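Local coordinates for protein probable glucarate dehydratase (Mycobacterium smegmatis str. MC2 155, PDB 3VDG) that probably dehydrates glucarate or a related acid sugar, as a member of the enolase superfamily with a metal-binding barrel, at residues A[45-50]-A[423-428]; A[38-43]-A[54-59]; A[378-383]-A[408-413]; A[167-172]-A[391-396]. One frame throughout, in Å; residues are numbered along the deposited sequence. Where two conformers were deposited one is given.

Contact 1. Residues A[45-50]-A[423-428]. With ACT (acetate ion), chain E.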
loop_
_atom_site.group_PDB
_atom_site.type_symbol
_atom_site.label_atom_id
_atom_site.label_comp_id
_atom_site.label_asym_id
_atom_site.label_seq_id
_atom_site.Cartn_x
_atom_site.Cartn_y
_atom_site.Cartn_z
ATOM N N LEU A 45 -6.243 28.892 -21.274
ATOM C CA LEU A 45 -7.213 27.818 -21.052
ATOM C C LEU A 45 -8.204 28.229 -19.963
ATOM O O LEU A 45 -7.818 28.713 -18.904
ATOM C CB LEU A 45 -6.477 26.534 -20.622
ATOM C CG LEU A 45 -5.397 25.989 -21.571
ATOM C CD1 LEU A 45 -4.779 24.704 -21.009
ATOM C CD2 LEU A 45 -5.993 25.725 -22.952
ATOM N N LEU A 46 -9.487 28.016 -20.223
ATOM C CA LEU A 46 -10.534 28.488 -19.319
ATOM C C LEU A 46 -10.959 27.380 -18.374
ATOM O O LEU A 46 -10.979 26.203 -18.757
ATOM C CB LEU A 46 -11.756 28.920 -20.146
ATOM C CG LEU A 46 -11.562 30.217 -20.941
ATOM C CD1 LEU A 46 -12.688 30.390 -21.960
ATOM C CD2 LEU A 46 -11.478 31.425 -19.998
ATOM N N ASN A 47 -11.313 27.760 -17.141
ATOM C CA ASN A 47 -11.934 26.844 -16.224
ATOM C C ASN A 47 -12.956 27.587 -15.395
ATOM O O ASN A 47 -13.193 28.791 -15.616
ATOM C CB ASN A 47 -10.908 26.088 -15.349
ATOM C CG ASN A 47 -10.100 27.012 -14.459
ATOM O OD1 ASN A 47 -10.628 27.969 -13.917
ATOM N ND2 ASN A 47 -8.804 26.724 -14.306
ATOM N N THR A 48 -13.592 26.886 -14.467
ATOM C CA THR A 48 -14.730 27.489 -13.774
ATOM C C THR A 48 -14.301 28.632 -12.838
ATOM O O THR A 48 -15.141 29.435 -12.424
ATOM C CB THR A 48 -15.610 26.439 -13.053
ATOM O OG1 THR A 48 -16.918 26.985 -12.840
ATOM C CG2 THR A 48 -15.019 26.017 -11.695
ATOM N N VAL A 49 -13.005 28.734 -12.522
ATOM C CA VAL A 49 -12.577 29.792 -11.599
ATOM C C VAL A 49 -11.771 30.912 -12.255
ATOM O O VAL A 49 -11.336 31.850 -11.578
ATOM C CB VAL A 49 -11.795 29.253 -10.374
ATOM C CG1 VAL A 49 -12.702 28.373 -9.508
ATOM C CG2 VAL A 49 -10.523 28.524 -10.803
ATOM N N GLY A 50 -11.571 30.828 -13.560
ATOM C CA GLY A 50 -10.741 31.829 -14.232
ATOM C C GLY A 50 -10.149 31.353 -15.538
ATOM O O GLY A 50 -10.813 30.667 -16.330
ATOM N N ARG A 423 4.628 34.533 -9.424
ATOM C CA ARG A 423 5.178 33.860 -8.244
ATOM C C ARG A 423 4.217 32.833 -7.618
ATOM O O ARG A 423 4.622 32.028 -6.783
ATOM C CB ARG A 423 5.617 34.891 -7.184
ATOM C CG ARG A 423 6.772 35.782 -7.628
ATOM C CD ARG A 423 7.955 34.917 -8.064
ATOM N NE ARG A 423 9.093 35.665 -8.593
ATOM C CZ ARG A 423 9.410 35.727 -9.880
ATOM N NH1 ARG A 423 8.669 35.087 -10.778
ATOM N NH2 ARG A 423 10.482 36.412 -10.272
ATOM N N ASP A 424 2.945 32.890 -7.994
ATOM C CA ASP A 424 1.934 31.934 -7.512
ATOM C C ASP A 424 0.953 31.612 -8.641
ATOM O O ASP A 424 0.629 32.486 -9.443
ATOM C CB ASP A 424 1.148 32.525 -6.335
ATOM C CG ASP A 424 2.017 32.755 -5.113
ATOM O OD1 ASP A 424 2.289 31.787 -4.363
ATOM O OD2 ASP A 424 2.420 33.914 -4.895
ATOM N N ARG A 425 0.491 30.367 -8.731
ATOM C CA ARG A 425 -0.589 30.087 -9.660
ATOM C C ARG A 425 -1.850 30.822 -9.183
ATOM O O ARG A 425 -2.231 30.716 -8.025
ATOM C CB ARG A 425 -0.878 28.596 -9.764
ATOM C CG ARG A 425 -2.001 28.346 -10.748
ATOM C CD ARG A 425 -2.399 26.886 -10.870
ATOM N NE ARG A 425 -3.605 26.782 -11.698
ATOM C CZ ARG A 425 -4.232 25.645 -11.965
ATOM N NH1 ARG A 425 -3.765 24.492 -11.484
ATOM N NH2 ARG A 425 -5.323 25.672 -12.717
ATOM N N ASP A 426 -2.505 31.562 -10.070
ATOM C CA ASP A 426 -3.651 32.362 -9.651
ATOM C C ASP A 426 -4.612 32.611 -10.825
ATOM O O ASP A 426 -4.639 33.709 -11.375
ATOM C CB ASP A 426 -3.150 33.704 -9.091
ATOM C CG ASP A 426 -4.228 34.464 -8.330
ATOM O OD1 ASP A 426 -5.358 33.954 -8.211
ATOM O OD2 ASP A 426 -3.947 35.572 -7.840
ATOM N N ASP A 427 -5.389 31.594 -11.198
ATOM C CA ASP A 427 -6.279 31.665 -12.353
ATOM C C ASP A 427 -7.334 32.770 -12.145
ATOM O O ASP A 427 -7.704 33.489 -13.077
ATOM C CB ASP A 427 -7.045 30.337 -12.543
ATOM C CG ASP A 427 -6.124 29.119 -12.750
ATOM O OD1 ASP A 427 -4.880 29.241 -12.706
ATOM O OD2 ASP A 427 -6.666 28.011 -12.940
ATOM N N THR A 428 -7.815 32.884 -10.909
ATOM C CA THR A 428 -8.842 33.859 -10.579
ATOM C C THR A 428 -8.276 35.278 -10.576
ATOM O O THR A 428 -8.833 36.179 -11.202
ATOM C CB THR A 428 -9.488 33.542 -9.226
ATOM O OG1 THR A 428 -9.994 32.200 -9.260
ATOM C CG2 THR A 428 -10.637 34.523 -8.942
HETATM C C ACT E . -6.970 23.158 -14.964
HETATM O O ACT E . -5.855 22.817 -15.441
HETATM O OXT ACT E . -7.412 24.317 -15.120
HETATM C CH3 ACT E . -7.806 22.175 -14.190
#
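Asn47 reaches Asp427 with its amide nitrogen: ND2 donates to Asp427 OD2 at 2.8 Å, the acceptor lying in the amide plane. Asn47 ND2 meets that oxygen on its anti side, 23° out of the carboxylate plane, while Arg425 NH2 uses the syn lone pair. The second N-H of Asn47 ND2 goes to OXT of an acetate ion at 2.9 Å. With CG set between the backbone N and the carbonyl carbon (chi1 62°), the other end of the amide folds back on its own chain, where Asn47 OD1 accepts from Val49 N in an Asx turn within the type I turn from Asn47 to Gly50. Val49 offers its carbonyl: Thr428 OG1 donates to Val49 O at 2.7 Å, and the two side chains cross at about a right angle. Gly50 brings its CA to 3.6 Å from Asp427 O, so the turn lies close against the first residues of helix 427-434, which Asp426 caps through Gly429 N.

The carboxylate is fixed from its own segment as well. Arg425 grips it side-on, NE to Asp427 OD1 at 2.9 Å and NH2 to Asp427 OD2 at 2.7 Å, while its extended chain carries the guanidinium toward the acetate. That ion, probably from the crystallisation liquor, is also bound by His52 and His372. Three N-H groups thus converge on one carboxylate, which probably favours its charged form, and Asn47 joins this cluster to the acetate.

Contact 2. Residues A[38-43]-A[54-59]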
loop_
_atom_site.group_PDB
_atom_site.type_symbol
_atom_site.label_atom_id
_atom_site.label_comp_id
_atom_site.label_asym_id
_atom_site.label_seq_id
_atom_site.Cartn_x
_atom_site.Cartn_y
_atom_site.Cartn_z
ATOM N N VAL A 38 10.834 26.991 -12.310
ATOM C CA VAL A 38 10.838 27.231 -13.747
ATOM C C VAL A 38 9.460 27.725 -14.184
ATOM O O VAL A 38 8.478 27.558 -13.453
ATOM C CB VAL A 38 11.175 25.946 -14.521
ATOM C CG1 VAL A 38 12.580 25.467 -14.142
ATOM C CG2 VAL A 38 10.124 24.864 -14.239
ATOM N N ALA A 39 9.381 28.331 -15.366
ATOM C CA ALA A 39 8.086 28.753 -15.925
ATOM C C ALA A 39 8.091 28.446 -17.409
ATOM O O ALA A 39 9.109 28.599 -18.089
ATOM C CB ALA A 39 7.832 30.242 -15.663
ATOM N N PHE A 40 6.960 27.971 -17.911
ATOM C CA PHE A 40 6.830 27.647 -19.315
ATOM C C PHE A 40 5.487 28.162 -19.837
ATOM O O PHE A 40 4.522 28.240 -19.091
ATOM C CB PHE A 40 6.963 26.129 -19.539
ATOM C CG PHE A 40 6.061 25.294 -18.662
ATOM C CD1 PHE A 40 6.443 24.951 -17.378
ATOM C CD2 PHE A 40 4.848 24.815 -19.140
ATOM C CE1 PHE A 40 5.625 24.176 -16.575
ATOM C CE2 PHE A 40 4.023 24.036 -18.334
ATOM C CZ PHE A 40 4.416 23.718 -17.050
ATOM N N ALA A 41 5.454 28.519 -21.115
ATOM C CA ALA A 41 4.271 29.095 -21.759
ATOM C C ALA A 41 3.058 28.192 -21.695
ATOM O O ALA A 41 3.144 26.966 -21.900
ATOM C CB ALA A 41 4.564 29.460 -23.211
ATOM N N ASP A 42 1.917 28.824 -21.438
ATOM C CA ASP A 42 0.632 28.120 -21.295
ATOM C C ASP A 42 -0.401 28.992 -22.005
ATOM O O ASP A 42 -0.378 30.219 -21.845
ATOM C CB ASP A 42 0.271 28.050 -19.808
ATOM C CG ASP A 42 -0.741 26.935 -19.480
ATOM O OD1 ASP A 42 -0.941 26.013 -20.310
ATOM O OD2 ASP A 42 -1.316 26.972 -18.366
ATOM N N PRO A 43 -1.299 28.381 -22.790
ATOM C CA PRO A 43 -2.336 29.154 -23.474
ATOM C C PRO A 43 -3.452 29.601 -22.518
ATOM O O PRO A 43 -3.509 29.137 -21.378
ATOM C CB PRO A 43 -2.915 28.152 -24.489
ATOM C CG PRO A 43 -1.986 26.970 -24.481
ATOM C CD PRO A 43 -1.379 26.950 -23.118
ATOM N N PRO A 54 -0.262 33.210 -18.503
ATOM C CA PRO A 54 0.570 32.940 -19.694
ATOM C C PRO A 54 1.798 32.050 -19.434
ATOM O O PRO A 54 2.399 31.538 -20.382
ATOM C CB PRO A 54 1.023 34.335 -20.157
ATOM C CG PRO A 54 0.660 35.277 -19.058
ATOM C CD PRO A 54 -0.434 34.647 -18.249
ATOM N N TYR A 55 2.196 31.918 -18.174
ATOM C CA TYR A 55 3.187 30.906 -17.790
ATOM C C TYR A 55 2.682 30.079 -16.617
ATOM O O TYR A 55 2.086 30.607 -15.666
ATOM C CB TYR A 55 4.517 31.547 -17.415
ATOM C CG TYR A 55 5.072 32.346 -18.547
ATOM C CD1 TYR A 55 5.898 31.752 -19.491
ATOM C CD2 TYR A 55 4.716 33.682 -18.717
ATOM C CE1 TYR A 55 6.397 32.476 -20.562
ATOM C CE2 TYR A 55 5.207 34.416 -19.786
ATOM C CZ TYR A 55 6.036 33.804 -20.706
ATOM O OH TYR A 55 6.529 34.512 -21.766
ATOM N N ALA A 56 2.943 28.780 -16.700
ATOM C CA ALA A 56 2.690 27.853 -15.608
ATOM C C ALA A 56 4.016 27.699 -14.846
ATOM O O ALA A 56 5.084 27.744 -15.467
ATOM C CB ALA A 56 2.250 26.512 -16.178
ATOM N N LEU A 57 3.948 27.514 -13.528
ATOM C CA LEU A 57 5.159 27.399 -12.685
ATOM C C LEU A 57 5.366 25.977 -12.158
ATOM O O LEU A 57 4.405 25.321 -11.775
ATOM C CB LEU A 57 5.034 28.315 -11.463
ATOM C CG LEU A 57 4.673 29.785 -11.668
ATOM C CD1 LEU A 57 4.577 30.470 -10.305
ATOM C CD2 LEU A 57 5.659 30.474 -12.584
ATOM N N ARG A 58 6.610 25.501 -12.131
ATOM C CA ARG A 58 6.949 24.228 -11.458
ATOM C C ARG A 58 8.285 24.418 -10.746
ATOM O O ARG A 58 9.012 25.386 -11.028
ATOM C CB ARG A 58 7.046 23.068 -12.452
ATOM C CG ARG A 58 5.793 22.865 -13.296
ATOM C CD ARG A 58 4.642 22.289 -12.491
ATOM N NE ARG A 58 4.796 20.845 -12.286
ATOM C CZ ARG A 58 3.939 20.112 -11.603
ATOM N NH1 ARG A 58 2.859 20.685 -11.052
ATOM N NH2 ARG A 58 4.159 18.812 -11.470
ATOM N N ALA A 59 8.578 23.545 -9.786
ATOM C CA ALA A 59 9.878 23.539 -9.111
ATOM C C ALA A 59 10.530 22.199 -9.415
ATOM O O ALA A 59 9.907 21.146 -9.279
ATOM C CB ALA A 59 9.724 23.743 -7.607
#
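The Phe40 ring takes Ala56 CB over one face and Arg58 CG at its edge. The methyl makes a CH-pi contact, 4.0 Å from Ala56 CB to the centroid of the Phe40 ring and displaced toward the rim. In the ring plane, Arg58 CG comes to 3.5 Å from Phe40 CE1, while the guanidinium beyond is turned 79° from the ring. The Arg58 chain, bent at chi2 and chi3, carries that group away to a salt bridge with Glu74 and a hydrogen bond with Ser351. Tyr55 is different: its ring stays close to the backbone opposite, with CD1 3.6 Å from Ala41 N.

The side chains stand on two antiparallel strands. Val38 with Arg58 and Phe40 with Ala56 are hydrogen-bonded pairs, each joined both ways, the shortest bond being Val38 N to Arg58 O at 2.7 Å. Between them Ala39 and Leu57 form a non-hydrogen-bonded pair on the face away from Phe40, Ala39 CB touching Leu57 CD2 at 3.8 Å. Just past the end of strand 30-41, Asp42 N donates to Pro54 O at 3.0 Å, and Asp42 OD2 turns to His52.

These are the first two strands of the three-stranded meander in the N-terminal capping domain. Strand 70-75 continues the sheet beyond 55-65, Val38 and Tyr55 pack on helix 407-420, and Ala59 meets helix 79-92.

Contact 3. Residues A[378-383]-A[408-413]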
loop_
_atom_site.group_PDB
_atom_site.type_symbol
_atom_site.label_atom_id
_atom_site.label_comp_id
_atom_site.label_asym_id
_atom_site.label_seq_id
_atom_site.Cartn_x
_atom_site.Cartn_y
_atom_site.Cartn_z
ATOM N N GLU A 378 7.722 23.198 -23.989
ATOM C CA GLU A 378 9.045 23.349 -23.367
ATOM C C GLU A 378 9.244 22.214 -22.358
ATOM O O GLU A 378 8.276 21.565 -21.947
ATOM C CB GLU A 378 9.165 24.712 -22.667
ATOM C CG GLU A 378 9.126 25.905 -23.643
ATOM C CD GLU A 378 8.641 27.213 -23.015
ATOM O OE1 GLU A 378 7.454 27.299 -22.617
ATOM O OE2 GLU A 378 9.442 28.173 -22.938
ATOM N N ASP A 379 10.490 21.956 -21.971
ATOM C CA ASP A 379 10.768 20.892 -21.002
ATOM C C ASP A 379 12.140 21.101 -20.380
ATOM O O ASP A 379 12.951 21.900 -20.890
ATOM C CB ASP A 379 10.664 19.506 -21.654
ATOM C CG ASP A 379 10.371 18.389 -20.630
ATOM O OD1 ASP A 379 10.449 18.626 -19.407
ATOM O OD2 ASP A 379 10.069 17.267 -21.048
ATOM N N VAL A 380 12.387 20.417 -19.267
ATOM C CA VAL A 380 13.672 20.523 -18.563
ATOM C C VAL A 380 14.533 19.267 -18.680
ATOM O O VAL A 380 15.683 19.259 -18.223
ATOM C CB VAL A 380 13.509 20.841 -17.057
ATOM C CG1 VAL A 380 12.910 22.228 -16.854
ATOM C CG2 VAL A 380 12.663 19.781 -16.374
ATOM N N VAL A 381 13.981 18.210 -19.270
ATOM C CA VAL A 381 14.731 16.964 -19.447
ATOM C C VAL A 381 15.138 16.758 -20.897
ATOM O O VAL A 381 14.519 17.296 -21.812
ATOM C CB VAL A 381 13.955 15.716 -18.944
ATOM C CG1 VAL A 381 13.575 15.904 -17.481
ATOM C CG2 VAL A 381 12.721 15.432 -19.807
ATOM N N ALA A 382 16.198 15.989 -21.109
ATOM C CA ALA A 382 16.626 15.685 -22.467
ATOM C C ALA A 382 15.530 14.888 -23.181
ATOM O O ALA A 382 14.834 14.094 -22.557
ATOM C CB ALA A 382 17.942 14.922 -22.450
ATOM N N PRO A 383 15.358 15.108 -24.493
ATOM C CA PRO A 383 14.220 14.500 -25.190
ATOM C C PRO A 383 14.473 13.033 -25.521
ATOM O O PRO A 383 15.598 12.541 -25.385
ATOM C CB PRO A 383 14.125 15.323 -26.484
ATOM C CG PRO A 383 15.536 15.791 -26.721
ATOM C CD PRO A 383 16.114 16.046 -25.350
ATOM N N ASP A 408 20.939 23.272 -19.876
ATOM C CA ASP A 408 20.697 24.501 -20.631
ATOM C C ASP A 408 19.212 24.817 -20.676
ATOM O O ASP A 408 18.816 25.979 -20.579
ATOM C CB ASP A 408 21.234 24.391 -22.059
ATOM C CG ASP A 408 22.754 24.455 -22.117
ATOM O OD1 ASP A 408 23.392 24.980 -21.175
ATOM O OD2 ASP A 408 23.312 23.968 -23.108
ATOM N N ALA A 409 18.391 23.783 -20.826
ATOM C CA ALA A 409 16.940 23.974 -20.828
ATOM C C ALA A 409 16.422 24.402 -19.454
ATOM O O ALA A 409 15.572 25.293 -19.357
ATOM C CB ALA A 409 16.240 22.720 -21.304
ATOM N N LEU A 410 16.912 23.747 -18.403
ATOM C CA LEU A 410 16.603 24.130 -17.028
ATOM C C LEU A 410 16.942 25.580 -16.749
ATOM O O LEU A 410 16.139 26.294 -16.138
ATOM C CB LEU A 410 17.330 23.230 -16.001
ATOM C CG LEU A 410 17.107 23.548 -14.522
ATOM C CD1 LEU A 410 15.622 23.396 -14.174
ATOM C CD2 LEU A 410 17.954 22.666 -13.602
ATOM N N ALA A 411 18.128 26.022 -17.178
ATOM C CA ALA A 411 18.549 27.405 -16.917
ATOM C C ALA A 411 17.667 28.397 -17.677
ATOM O O ALA A 411 17.321 29.468 -17.157
ATOM C CB ALA A 411 20.020 27.605 -17.282
ATOM N N ALA A 412 17.293 28.027 -18.899
ATOM C CA ALA A 412 16.428 28.879 -19.715
ATOM C C ALA A 412 15.049 29.033 -19.091
ATOM O O ALA A 412 14.508 30.139 -19.036
ATOM C CB ALA A 412 16.307 28.331 -21.126
ATOM N N LEU A 413 14.465 27.933 -18.614
ATOM C CA LEU A 413 13.138 28.040 -17.984
ATOM C C LEU A 413 13.204 28.684 -16.609
ATOM O O LEU A 413 12.216 29.241 -16.134
ATOM C CB LEU A 413 12.413 26.687 -17.924
ATOM C CG LEU A 413 12.138 26.012 -19.268
ATOM C CD1 LEU A 413 11.331 24.742 -19.020
ATOM C CD2 LEU A 413 11.406 26.923 -20.242
#
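Val380 inserts CG1 between two leucines of helix 407-420. As in other members of the enolase superfamily, the C-terminal part of the chain returns from the barrel to the capping domain, and this contact joins the two. Val380 CG1 lies 3.7 Å from Leu413 CD1 and 4.0 Å from Leu410 CD1, so a single methyl touches residues one turn apart. Leu413 divides its two branches between neighbours. CD1 meets Val380 CG1 and Asp379 O, whereas Leu413 CD2 rests 3.6 Å from Glu378 OE2, against the carboxylate end of an otherwise extended chain. On the preceding turn Ala409 points at the segment, its CB 3.4 Å from Asp379 O. The helix therefore offers the loop methyl groups alone, and what joins the two is van der Waals contact.

Polar bonds one shell out hold these surfaces in place. Glu378 accepts at OE1 from Ala41 N of strand 30-41 and at OE2 from Gln416 of the helix, so its carboxylate links sheet and helix. Asp406 contributes twice, pairing by backbone with Val380 and accepting from Ala409 N through OD1 at the start of the helix. Leu410 and Leu413 also pack on Val38, and Val380 on Ile350 of the barrel helix 349-360. Asp379 turns away from helix 407-420: its OD1 receives Gly349 N and, at 2.6 Å on the anti side, Val380 N.

Contact 4. Residues A[167-172]-A[391-396]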
loop_
_atom_site.group_PDB
_atom_site.type_symbol
_atom_site.label_atom_id
_atom_site.label_comp_id
_atom_site.label_asym_id
_atom_site.label_seq_id
_atom_site.Cartn_x
_atom_site.Cartn_y
_atom_site.Cartn_z
ATOM N N VAL A 167 1.588 3.302 -21.194
ATOM C CA VAL A 167 0.502 3.903 -20.415
ATOM C C VAL A 167 -0.350 4.823 -21.304
ATOM O O VAL A 167 0.162 5.773 -21.882
ATOM C CB VAL A 167 1.070 4.732 -19.256
ATOM C CG1 VAL A 167 -0.061 5.461 -18.533
ATOM C CG2 VAL A 167 1.817 3.812 -18.282
ATOM N N PRO A 168 -1.655 4.539 -21.407
ATOM C CA PRO A 168 -2.545 5.358 -22.237
ATOM C C PRO A 168 -2.964 6.645 -21.530
ATOM O O PRO A 168 -3.206 6.637 -20.319
ATOM C CB PRO A 168 -3.757 4.433 -22.474
ATOM C CG PRO A 168 -3.747 3.495 -21.319
ATOM C CD PRO A 168 -2.293 3.287 -20.963
ATOM N N PHE A 169 -3.014 7.740 -22.284
ATOM C CA PHE A 169 -3.417 9.031 -21.764
ATOM C C PHE A 169 -4.630 9.545 -22.534
ATOM O O PHE A 169 -4.936 9.069 -23.639
ATOM C CB PHE A 169 -2.285 10.041 -21.879
ATOM C CG PHE A 169 -1.172 9.812 -20.900
ATOM C CD1 PHE A 169 -1.098 10.550 -19.719
ATOM C CD2 PHE A 169 -0.196 8.855 -21.156
ATOM C CE1 PHE A 169 -0.070 10.333 -18.799
ATOM C CE2 PHE A 169 0.836 8.640 -20.249
ATOM C CZ PHE A 169 0.896 9.373 -19.070
ATOM N N SER A 170 -5.318 10.518 -21.947
ATOM C CA SER A 170 -6.482 11.124 -22.605
ATOM C C SER A 170 -6.122 12.459 -23.250
ATOM O O SER A 170 -5.099 13.063 -22.925
ATOM C CB SER A 170 -7.613 11.330 -21.602
ATOM O OG SER A 170 -7.181 12.180 -20.559
ATOM N N ALA A 171 -6.966 12.896 -24.183
ATOM C CA ALA A 171 -6.895 14.233 -24.771
ATOM C C ALA A 171 -7.623 15.167 -23.793
ATOM O O ALA A 171 -8.813 14.984 -23.531
ATOM C CB ALA A 171 -7.640 14.220 -26.108
ATOM N N TYR A 172 -6.914 16.150 -23.247
ATOM C CA TYR A 172 -7.480 17.031 -22.230
ATOM C C TYR A 172 -7.912 18.344 -22.909
ATOM O O TYR A 172 -7.091 19.222 -23.132
ATOM C CB TYR A 172 -6.419 17.311 -21.149
ATOM C CG TYR A 172 -6.978 17.731 -19.797
ATOM C CD1 TYR A 172 -8.215 18.369 -19.694
ATOM C CD2 TYR A 172 -6.256 17.506 -18.625
ATOM C CE1 TYR A 172 -8.726 18.760 -18.465
ATOM C CE2 TYR A 172 -6.763 17.892 -17.387
ATOM C CZ TYR A 172 -7.991 18.521 -17.314
ATOM O OH TYR A 172 -8.497 18.902 -16.093
ATOM N N GLY A 391 -1.368 7.476 -28.523
ATOM C CA GLY A 391 -2.081 7.879 -27.296
ATOM C C GLY A 391 -1.421 7.347 -26.020
ATOM O O GLY A 391 -1.934 7.558 -24.938
ATOM N N GLU A 392 -0.278 6.668 -26.148
ATOM C CA GLU A 392 0.344 6.043 -24.987
ATOM C C GLU A 392 1.837 6.323 -24.952
ATOM O O GLU A 392 2.444 6.674 -25.972
ATOM C CB GLU A 392 0.065 4.537 -24.974
ATOM C CG GLU A 392 0.545 3.847 -26.239
ATOM C CD GLU A 392 0.265 2.360 -26.264
ATOM O OE1 GLU A 392 0.963 1.657 -27.024
ATOM O OE2 GLU A 392 -0.642 1.900 -25.535
ATOM N N VAL A 393 2.418 6.218 -23.755
ATOM C CA VAL A 393 3.857 6.415 -23.563
ATOM C C VAL A 393 4.438 5.085 -23.074
ATOM O O VAL A 393 3.943 4.522 -22.099
ATOM C CB VAL A 393 4.163 7.484 -22.491
ATOM C CG1 VAL A 393 5.679 7.674 -22.340
ATOM C CG2 VAL A 393 3.462 8.799 -22.831
ATOM N N GLN A 394 5.444 4.584 -23.746
ATOM C CA GLN A 394 6.090 3.361 -23.348
ATOM C C GLN A 394 6.835 3.556 -22.013
ATOM O O GLN A 394 7.462 4.537 -21.859
ATOM C CB GLN A 394 7.041 2.916 -24.443
ATOM C CG GLN A 394 7.702 1.607 -24.128
ATOM C CD GLN A 394 8.208 0.855 -25.355
ATOM O OE1 GLN A 394 8.935 1.397 -26.181
ATOM N NE2 GLN A 394 7.824 -0.410 -25.460
ATOM N N VAL A 395 6.742 2.632 -21.085
ATOM C CA VAL A 395 7.434 2.805 -19.803
ATOM C C VAL A 395 8.945 2.659 -20.056
ATOM O O VAL A 395 9.353 1.715 -20.717
ATOM C CB VAL A 395 6.892 1.843 -18.714
ATOM C CG1 VAL A 395 7.080 0.388 -19.093
ATOM C CG2 VAL A 395 7.541 2.124 -17.365
ATOM N N PRO A 396 9.764 3.622 -19.587
ATOM C CA PRO A 396 11.215 3.482 -19.784
ATOM C C PRO A 396 11.737 2.224 -19.077
ATOM O O PRO A 396 11.273 1.896 -17.979
ATOM C CB PRO A 396 11.791 4.737 -19.106
ATOM C CG PRO A 396 10.673 5.743 -19.165
ATOM C CD PRO A 396 9.407 4.929 -18.991
#
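Phe169 packs against Val393 where strand 392-394 runs antiparallel to strand 166-174, the first strand of the enolase-type barrel. Its CB sits 4.0 Å from Gly391 O, and that same oxygen lies near the ring plane, at the edge. CG stands beside the backbone N (chi1 -73°), which swings the ring along the partner strand toward Val393. There CD2 comes to 4.0 Å from Val393 CG2, and at the far end of the same side Phe169 CE2 approaches that methyl more closely, at 3.7 Å. Val393 holds CG2 anti to its carbonyl carbon, beside the backbone N, and so presents it to the ring. Beyond the pair, Leu352 of helix 349-360 and Phe210 also touch the phenyl group.

Backbone bonds set the register. Val167 and Val393 form a hydrogen-bonded pair, Val167 N to Val393 O at 2.8 Å and Val393 N to Val167 O at 3.0 Å. Pro168 faces Glu392 in the non-hydrogen-bonded position. One step further, Phe169 N donates to Gly391 O at 2.9 Å, the oxygen that also lies at the edge of its ring.

In the fold
The four contacts illustrate how chemistry follows position. Contact 4 is buried at the barrel, on the other side of the chain's centre from contact 1; contacts 1, 2 and 3 are partly buried. Contacts 2 and 4 are antiparallel backbone pairings, one in the capping sheet and one on the barrel's first strand. Contact 3 is van der Waals packing of methyl groups, partly against oxygens, yet it touches contact 2 through probable hydrogen bonds from Ala39 and Ala41, so helix 407-420 of contact 3 packs directly on strand 30-41 of contact 2. Contact 1, beside the bound acetate, relies on charge and amide bonds, and meets contact 2 where Leu57 CD1 packs on Arg423. Along the chain, contacts 3 and 4 lie inside the long loop closed by contact 1.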